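TSSL (Francisella novicida, PDB 4ACK) probably serves as the DotU/TssL component of the type VI secretion machinery, the deposited fragment being its all-helical cytoplasmic domain. Local coordinates at residues I61-L66 / L88-Y93; V69-M74 / N130-K135. One frame throughout, in Å; residues are numbered along the deposited sequence.

Interaction 1 (I61-L66 / L88-Y93); sequences IVFPLL and LLQLEY
Leu66 carries this contact. Its CG lies anti to the carbonyl carbon (chi1 -53°), which turns CG toward the first turn of helix 89-94, and the extended chi2 carries CD1 on until it rests 3.6 Å from Tyr93 CB and 3.7 Å from the backbone oxygen Leu89 O. The Leu66 and Tyr93 side chains cross at about a right angle. CD1 meets the tyrosine at CB, CG and CD2, well short of the hydroxyl. Closer to the backbone, Leu66 CB sits 4.2 Å from Leu89 CB, and the backbones come nearest here, Leu66 CA lying 5.2 Å from Gln90 CA.

One turn earlier, Phe63 reaches the same short helix with the far end of its ring. With CG anti to the backbone N, the ring extends until CE2 lies 3.8 Å from Gln90 CB and CZ 3.7 Å from Gln90 OE1; ring and amide planes stand 74° apart. The Gln90 side chain starts in the crowded position between N and carbonyl carbon and then runs extended beyond CG. No hydrogen bond joins the two segments. The amide oxygen of Gln90 is instead taken by Gly99 N, which helps hold the amide that Phe63 packs against, while Tyr102 meets the Phe63 ring edge-to-face.

Further out, Asp70 of helix 55-79 accepts hydrogen bonds from the backbone N-H groups of Leu89 and Gln90, holding the start of the short helix against the long one. Ile42 of helix 30-52 also packs on Leu66, and Arg39 of that helix pairs with Glu92. The result is antiparallel-leaning helix packing, with short axes 9.2 Å apart at 145°, in the buried core of the DotU helical bundle.

Interaction 2 (V69-M74 / N130-K135); sequences VDEKLM and NDFYGK
A Schellman motif ends helix 118-129, with Asp131 as its positive-phi C-prime residue, and the loop that follows is gripped by a carboxylate and an ammonium group from helix 55-79. Glu71, extended with CG anti to its backbone N, receives two consecutive amides on its syn lone pairs: Gly134 N bonds OE1 at 2.9 Å, bent to 137°, and Tyr133 N bonds OE2 at 3.1 Å, straighter at 164°. This bidentate grip holds the carboxylate's rotation. Lys72, bent at chi2, brings NZ 3.2 Å from Glu71 OE2, a salt bridge on the anti lone pair, so OE2 holds two donors. The same NZ makes a very short 2.5 Å hydrogen bond to Asp131 O, approaching from above the carbonyl plane. Such a neighbouring ammonium would be expected to favour the ionised Glu71.

The Phe132 ring lies nearly parallel to the carboxylate plane, 16° off, with CE1 3.1 Å from Glu71 OE1; Gly134 N sits over one ring face. Around the site, Tyr68 of helix 55-79 and Val103 of helix 99-112 pack on Phe132, while Arg18 of helix 4-20 touches Asn130, so the loop is lodged among three helices.

How the interactions relate
From the N terminus, the chain passes helices 4-20 and 30-52 before helix 55-79, which supplies the first segment of both contacts: 61-66 for interaction 1, then 69-74, two residues further on. The chain next turns back through 88-93, closing interaction 1 over 21 intervening residues, and runs on through helices 99-112 and 118-129 to 130-135, closing interaction 2 over 55. The segments alternate, so the two loops cross instead of nesting. The contacts touch where 69-74 meets 88-93, through Asp70 and through Met74 packing on Leu88. Helix 55-79 thus ties both the short helix and the later loop to the one long helix.

Interaction 1 (I61-L66 / L88-Y93)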
ATOM      1  N   ILE A  61      -8.404   1.501  -1.375  1.00 25.59           N
ATOM      2  CA  ILE A  61      -7.579   0.793  -2.317  1.00 25.05           C
ATOM      3  C   ILE A  61      -6.226   1.505  -2.308  1.00 25.85           C
ATOM      4  O   ILE A  61      -5.237   0.846  -2.233  1.00 27.00           O
ATOM      5  CB  ILE A  61      -8.197   0.868  -3.732  1.00 25.30           C
ATOM      6  CG1 ILE A  61      -9.427  -0.012  -3.801  1.00 27.64           C
ATOM      7  CG2 ILE A  61      -7.156   0.490  -4.850  1.00 20.41           C
ATOM      8  CD1 ILE A  61     -10.370   0.467  -4.939  1.00 33.33           C
ATOM      9  N   VAL A  62      -6.204   2.840  -2.345  1.00 25.40           N
ATOM     10  CA  VAL A  62      -4.952   3.555  -2.481  1.00 27.35           C
ATOM     11  C   VAL A  62      -4.195   3.769  -1.114  1.00 28.78           C
ATOM     12  O   VAL A  62      -2.984   3.776  -1.082  1.00 26.71           O
ATOM     13  CB  VAL A  62      -5.193   4.919  -3.158  1.00 28.31           C
ATOM     14  CG1 VAL A  62      -3.905   5.871  -3.177  1.00 24.67           C
ATOM     15  CG2 VAL A  62      -5.770   4.676  -4.583  1.00 27.76           C
ATOM     16  N   PHE A  63      -4.911   3.992  -0.014  1.00 28.79           N
ATOM     17  CA  PHE A  63      -4.162   4.190   1.257  1.00 28.59           C
ATOM     18  C   PHE A  63      -3.220   2.994   1.618  1.00 28.07           C
ATOM     19  O   PHE A  63      -2.090   3.212   2.002  1.00 28.82           O
ATOM     20  CB  PHE A  63      -5.107   4.459   2.407  1.00 28.50           C
ATOM     21  CG  PHE A  63      -4.390   4.700   3.695  1.00 28.68           C
ATOM     22  CD1 PHE A  63      -3.991   3.620   4.502  1.00 26.99           C
ATOM     23  CD2 PHE A  63      -4.046   5.997   4.058  1.00 26.62           C
ATOM     24  CE1 PHE A  63      -3.300   3.861   5.711  1.00 27.94           C
ATOM     25  CE2 PHE A  63      -3.333   6.251   5.277  1.00 29.65           C
ATOM     26  CZ  PHE A  63      -2.969   5.191   6.076  1.00 27.74           C
ATOM     27  N   PRO A  64      -3.705   1.748   1.547  1.00 26.42           N
ATOM     28  CA  PRO A  64      -2.845   0.666   1.924  1.00 26.84           C
ATOM     29  C   PRO A  64      -1.616   0.541   1.031  1.00 28.56           C
ATOM     30  O   PRO A  64      -0.603   0.017   1.479  1.00 26.60           O
ATOM     31  CB  PRO A  64      -3.727  -0.581   1.737  1.00 26.71           C
ATOM     32  CG  PRO A  64      -5.155  -0.045   1.955  1.00 26.50           C
ATOM     33  CD  PRO A  64      -5.091   1.312   1.316  1.00 27.18           C
ATOM     34  N   LEU A  65      -1.727   0.925  -0.249  1.00 28.68           N
ATOM     35  CA  LEU A  65      -0.591   0.838  -1.144  1.00 27.61           C
ATOM     36  C   LEU A  65       0.408   1.853  -0.728  1.00 26.45           C
ATOM     37  O   LEU A  65       1.599   1.563  -0.704  1.00 27.32           O
ATOM     38  CB  LEU A  65      -1.013   1.053  -2.621  1.00 27.78           C
ATOM     39  CG  LEU A  65       0.132   1.128  -3.616  1.00 29.37           C
ATOM     40  CD1 LEU A  65       0.764  -0.275  -3.612  1.00 29.34           C
ATOM     41  CD2 LEU A  65      -0.456   1.509  -5.002  1.00 33.41           C
ATOM     42  N   LEU A  66      -0.036   3.052  -0.387  1.00 27.12           N
ATOM     43  CA  LEU A  66       0.882   4.066   0.149  1.00 28.48           C
ATOM     44  C   LEU A  66       1.567   3.688   1.463  1.00 30.14           C
ATOM     45  O   LEU A  66       2.752   4.054   1.703  1.00 30.00           O
ATOM     46  CB  LEU A  66       0.164   5.368   0.424  1.00 28.35           C
ATOM     47  CG  LEU A  66      -0.654   5.983  -0.709  1.00 34.23           C
ATOM     48  CD1 LEU A  66      -1.200   7.346  -0.283  1.00 35.56           C
ATOM     49  CD2 LEU A  66       0.128   6.098  -1.997  1.00 37.87           C
ATOM     50  N   LEU A  88       6.460  10.799   4.187  1.00 41.45           N
ATOM     51  CA  LEU A  88       5.418   9.802   4.060  1.00 39.28           C
ATOM     52  C   LEU A  88       4.360  10.145   2.963  1.00 38.69           C
ATOM     53  O   LEU A  88       3.720  11.193   2.957  1.00 37.98           O
ATOM     54  CB  LEU A  88       4.748   9.551   5.433  1.00 38.86           C
ATOM     55  CG  LEU A  88       5.557   9.009   6.630  1.00 39.26           C
ATOM     56  CD1 LEU A  88       4.642   8.664   7.850  1.00 39.07           C
ATOM     57  CD2 LEU A  88       6.386   7.793   6.282  1.00 38.12           C
ATOM     58  N   LEU A  89       4.188   9.232   2.032  1.00 38.05           N
ATOM     59  CA  LEU A  89       3.121   9.356   1.039  1.00 37.13           C
ATOM     60  C   LEU A  89       1.728   9.291   1.684  1.00 36.46           C
ATOM     61  O   LEU A  89       0.800  10.026   1.315  1.00 35.34           O
ATOM     62  CB  LEU A  89       3.270   8.218   0.060  1.00 36.56           C
ATOM     63  CG  LEU A  89       4.502   8.387  -0.832  1.00 37.53           C
ATOM     64  CD1 LEU A  89       4.636   7.197  -1.734  1.00 38.74           C
ATOM     65  CD2 LEU A  89       4.334   9.640  -1.642  1.00 39.53           C
ATOM     66  N   GLN A  90       1.582   8.422   2.669  1.00 36.57           N
ATOM     67  CA  GLN A  90       0.256   8.223   3.243  1.00 37.84           C
ATOM     68  C   GLN A  90      -0.196   9.558   3.889  1.00 38.99           C
ATOM     69  O   GLN A  90      -1.402   9.873   3.945  1.00 38.44           O
ATOM     70  CB  GLN A  90       0.255   7.039   4.231  1.00 36.78           C
ATOM     71  CG  GLN A  90       0.854   7.383   5.584  1.00 35.35           C
ATOM     72  CD  GLN A  90       1.109   6.161   6.389  1.00 34.70           C
ATOM     73  OE1 GLN A  90       0.438   5.930   7.396  1.00 34.26           O
ATOM     74  NE2 GLN A  90       2.059   5.320   5.927  1.00 30.49           N
ATOM     75  N   LEU A  91       0.787  10.332   4.357  1.00 40.38           N
ATOM     76  CA  LEU A  91       0.519  11.629   4.974  1.00 43.52           C
ATOM     77  C   LEU A  91       0.200  12.738   3.934  1.00 44.57           C
ATOM     78  O   LEU A  91      -0.726  13.527   4.121  1.00 44.82           O
ATOM     79  CB  LEU A  91       1.705  12.054   5.851  1.00 44.10           C
ATOM     80  CG  LEU A  91       1.550  13.268   6.772  1.00 46.50           C
ATOM     81  CD1 LEU A  91       0.300  13.230   7.669  1.00 46.09           C
ATOM     82  CD2 LEU A  91       2.813  13.401   7.654  1.00 47.76           C
ATOM     83  N   GLU A  92       0.994  12.811   2.859  1.00 45.12           N
ATOM     84  CA  GLU A  92       0.759  13.775   1.774  1.00 45.51           C
ATOM     85  C   GLU A  92      -0.662  13.605   1.175  1.00 44.47           C
ATOM     86  O   GLU A  92      -1.349  14.578   0.900  1.00 44.96           O
ATOM     87  CB  GLU A  92       1.805  13.544   0.692  1.00 46.07           C
ATOM     88  CG  GLU A  92       2.010  14.690  -0.245  1.00 52.25           C
ATOM     89  CD  GLU A  92       2.849  14.302  -1.452  1.00 58.09           C
ATOM     90  OE1 GLU A  92       3.959  13.741  -1.261  1.00 59.51           O
ATOM     91  OE2 GLU A  92       2.390  14.570  -2.599  1.00 62.25           O
ATOM     92  N   TYR A  93      -1.095  12.364   1.003  1.00 43.18           N
ATOM     93  CA  TYR A  93      -2.315  12.055   0.269  1.00 42.59           C
ATOM     94  C   TYR A  93      -3.592  11.932   1.088  1.00 42.18           C
ATOM     95  O   TYR A  93      -4.679  12.171   0.549  1.00 40.76           O
ATOM     96  CB  TYR A  93      -2.112  10.774  -0.510  1.00 41.69           C
ATOM     97  CG  TYR A  93      -1.309  11.029  -1.733  1.00 45.36           C
ATOM     98  CD1 TYR A  93      -1.893  11.619  -2.862  1.00 45.86           C
ATOM     99  CD2 TYR A  93       0.046  10.736  -1.763  1.00 46.94           C
ATOM    100  CE1 TYR A  93      -1.140  11.877  -3.996  1.00 48.82           C
ATOM    101  CE2 TYR A  93       0.800  10.986  -2.898  1.00 48.00           C
ATOM    102  CZ  TYR A  93       0.206  11.562  -3.998  1.00 49.26           C
ATOM    103  OH  TYR A  93       0.964  11.803  -5.117  1.00 52.82           O
TER

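Interaction 2 (V69-M74 / N130-K135)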
ATOM      1  N   VAL A  69       4.288   1.221   0.641  1.00 31.93           N
ATOM      2  CA  VAL A  69       5.462   1.901   0.110  1.00 32.73           C
ATOM      3  C   VAL A  69       6.215   2.625   1.250  1.00 34.21           C
ATOM      4  O   VAL A  69       7.437   2.455   1.406  1.00 32.80           O
ATOM      5  CB  VAL A  69       5.122   2.928  -0.965  1.00 32.08           C
ATOM      6  CG1 VAL A  69       6.393   3.672  -1.355  1.00 35.04           C
ATOM      7  CG2 VAL A  69       4.508   2.242  -2.217  1.00 32.46           C
ATOM      8  N   ASP A  70       5.486   3.434   2.020  1.00 33.75           N
ATOM      9  CA  ASP A  70       6.057   4.083   3.176  1.00 35.60           C
ATOM     10  C   ASP A  70       6.791   3.104   4.095  1.00 35.88           C
ATOM     11  O   ASP A  70       7.893   3.417   4.541  1.00 35.49           O
ATOM     12  CB  ASP A  70       5.007   4.825   3.969  1.00 35.73           C
ATOM     13  CG  ASP A  70       4.567   6.093   3.305  1.00 38.03           C
ATOM     14  OD1 ASP A  70       5.254   6.594   2.357  1.00 41.53           O
ATOM     15  OD2 ASP A  70       3.503   6.601   3.727  1.00 36.11           O
ATOM     16  N   GLU A  71       6.197   1.923   4.346  1.00 34.99           N
ATOM     17  CA  GLU A  71       6.766   0.985   5.307  1.00 34.70           C
ATOM     18  C   GLU A  71       8.118   0.442   4.813  1.00 36.17           C
ATOM     19  O   GLU A  71       9.035   0.175   5.579  1.00 33.07           O
ATOM     20  CB  GLU A  71       5.833  -0.212   5.514  1.00 33.65           C
ATOM     21  CG  GLU A  71       6.374  -1.223   6.598  1.00 35.16           C
ATOM     22  CD  GLU A  71       5.390  -2.316   6.911  1.00 33.01           C
ATOM     23  OE1 GLU A  71       4.324  -1.958   7.463  1.00 32.70           O
ATOM     24  OE2 GLU A  71       5.662  -3.506   6.581  1.00 32.15           O
ATOM     25  N   LYS A  72       8.177   0.176   3.515  1.00 37.14           N
ATOM     26  CA  LYS A  72       9.350  -0.450   2.950  1.00 39.10           C
ATOM     27  C   LYS A  72      10.483   0.613   2.891  1.00 39.65           C
ATOM     28  O   LYS A  72      11.642   0.310   3.161  1.00 40.20           O
ATOM     29  CB  LYS A  72       9.008  -1.077   1.582  1.00 39.04           C
ATOM     30  CG  LYS A  72       8.078  -2.322   1.684  1.00 39.47           C
ATOM     31  CD  LYS A  72       8.397  -3.198   2.942  1.00 44.49           C
ATOM     32  CE  LYS A  72       7.457  -4.417   3.137  1.00 44.71           C
ATOM     33  NZ  LYS A  72       7.572  -5.018   4.554  1.00 45.20           N
ATOM     34  N   LEU A  73      10.109   1.853   2.623  1.00 39.67           N
ATOM     35  CA  LEU A  73      11.041   2.929   2.546  1.00 41.08           C
ATOM     36  C   LEU A  73      11.577   3.294   3.911  1.00 42.65           C
ATOM     37  O   LEU A  73      12.794   3.505   4.040  1.00 41.81           O
ATOM     38  CB  LEU A  73      10.434   4.153   1.858  1.00 40.78           C
ATOM     39  CG  LEU A  73      10.667   4.156   0.326  1.00 39.39           C
ATOM     40  CD1 LEU A  73      12.139   4.560   0.084  1.00 42.95           C
ATOM     41  CD2 LEU A  73      10.408   2.814  -0.343  1.00 36.08           C
ATOM     42  N   MET A  74      10.688   3.362   4.912  1.00 42.42           N
ATOM     43  CA  MET A  74      11.116   3.624   6.289  1.00 43.91           C
ATOM     44  C   MET A  74      12.061   2.544   6.797  1.00 44.26           C
ATOM     45  O   MET A  74      12.939   2.842   7.589  1.00 45.31           O
ATOM     46  CB  MET A  74       9.950   3.772   7.258  1.00 43.65           C
ATOM     47  CG  MET A  74       9.168   5.072   7.171  1.00 45.17           C
ATOM     48  SD  MET A  74      10.157   6.579   7.026  1.00 48.26           S
ATOM     49  CE  MET A  74       9.420   7.577   8.292  1.00 45.57           C
ATOM     50  N   ASN A 130       3.384  -9.264  -0.521  1.00 35.11           N
ATOM     51  CA  ASN A 130       4.664  -8.532  -0.450  1.00 34.57           C
ATOM     52  C   ASN A 130       5.186  -8.083   0.951  1.00 33.80           C
ATOM     53  O   ASN A 130       5.956  -7.114   1.053  1.00 34.14           O
ATOM     54  CB  ASN A 130       4.643  -7.397  -1.461  1.00 35.24           C
ATOM     55  CG  ASN A 130       4.694  -7.955  -2.895  1.00 39.57           C
ATOM     56  OD1 ASN A 130       5.791  -8.196  -3.402  1.00 41.82           O
ATOM     57  ND2 ASN A 130       3.525  -8.323  -3.466  1.00 34.07           N
ATOM     58  N   ASP A 131       4.774  -8.806   1.998  1.00 34.02           N
ATOM     59  CA  ASP A 131       5.318  -8.671   3.369  1.00 33.05           C
ATOM     60  C   ASP A 131       5.038  -7.343   4.042  1.00 31.71           C
ATOM     61  O   ASP A 131       5.894  -6.837   4.788  1.00 32.20           O
ATOM     62  CB  ASP A 131       6.810  -9.018   3.402  1.00 34.68           C
ATOM     63  CG  ASP A 131       7.046 -10.436   2.927  1.00 37.35           C
ATOM     64  OD1 ASP A 131       6.155 -11.277   3.113  1.00 42.92           O
ATOM     65  OD2 ASP A 131       8.083 -10.713   2.334  1.00 45.81           O
ATOM     66  N   PHE A 132       3.869  -6.760   3.754  1.00 28.20           N
ATOM     67  CA  PHE A 132       3.347  -5.733   4.640  1.00 27.96           C
ATOM     68  C   PHE A 132       3.055  -6.352   6.024  1.00 25.46           C
ATOM     69  O   PHE A 132       2.359  -7.370   6.142  1.00 25.29           O
ATOM     70  CB  PHE A 132       2.084  -5.070   4.091  1.00 26.78           C
ATOM     71  CG  PHE A 132       1.599  -3.917   4.931  1.00 27.83           C
ATOM     72  CD1 PHE A 132       2.264  -2.682   4.917  1.00 27.09           C
ATOM     73  CD2 PHE A 132       0.511  -4.081   5.777  1.00 26.03           C
ATOM     74  CE1 PHE A 132       1.804  -1.601   5.688  1.00 25.18           C
ATOM     75  CE2 PHE A 132       0.061  -3.038   6.595  1.00 23.08           C
ATOM     76  CZ  PHE A 132       0.684  -1.779   6.523  1.00 23.30           C
ATOM     77  N   TYR A 133       3.605  -5.718   7.041  1.00 25.85           N
ATOM     78  CA  TYR A 133       3.487  -6.167   8.449  1.00 27.99           C
ATOM     79  C   TYR A 133       2.682  -5.176   9.306  1.00 27.65           C
ATOM     80  O   TYR A 133       1.933  -5.583  10.186  1.00 28.93           O
ATOM     81  CB  TYR A 133       4.870  -6.335   9.085  1.00 27.47           C
ATOM     82  CG  TYR A 133       5.719  -7.367   8.402  1.00 31.57           C
ATOM     83  CD1 TYR A 133       5.161  -8.554   7.916  1.00 33.34           C
ATOM     84  CD2 TYR A 133       7.075  -7.159   8.217  1.00 33.18           C
ATOM     85  CE1 TYR A 133       5.962  -9.515   7.276  1.00 33.37           C
ATOM     86  CE2 TYR A 133       7.873  -8.133   7.588  1.00 36.40           C
ATOM     87  CZ  TYR A 133       7.299  -9.297   7.131  1.00 33.66           C
ATOM     88  OH  TYR A 133       8.072 -10.234   6.489  1.00 38.04           O
ATOM     89  N   GLY A 134       2.840  -3.901   9.009  1.00 26.29           N
ATOM     90  CA  GLY A 134       2.226  -2.825   9.741  1.00 25.58           C
ATOM     91  C   GLY A 134       2.472  -3.027  11.218  1.00 26.26           C
ATOM     92  O   GLY A 134       3.615  -3.223  11.620  1.00 26.89           O
ATOM     93  N   LYS A 135       1.403  -3.056  12.009  1.00 25.01           N
ATOM     94  CA  LYS A 135       1.496  -3.041  13.509  1.00 25.67           C
ATOM     95  C   LYS A 135       2.056  -4.356  13.964  1.00 24.88           C
ATOM     96  O   LYS A 135       2.488  -4.525  15.112  1.00 24.87           O
ATOM     97  CB  LYS A 135       0.106  -2.766  14.140  1.00 25.12           C
ATOM     98  CG  LYS A 135      -0.907  -3.879  13.854  1.00 28.16           C
ATOM     99  CD  LYS A 135      -2.306  -3.318  14.094  1.00 35.99           C
ATOM    100  CE  LYS A 135      -3.190  -4.303  14.826  1.00 37.49           C
ATOM    101  NZ  LYS A 135      -4.687  -3.958  14.674  1.00 43.72           N
TER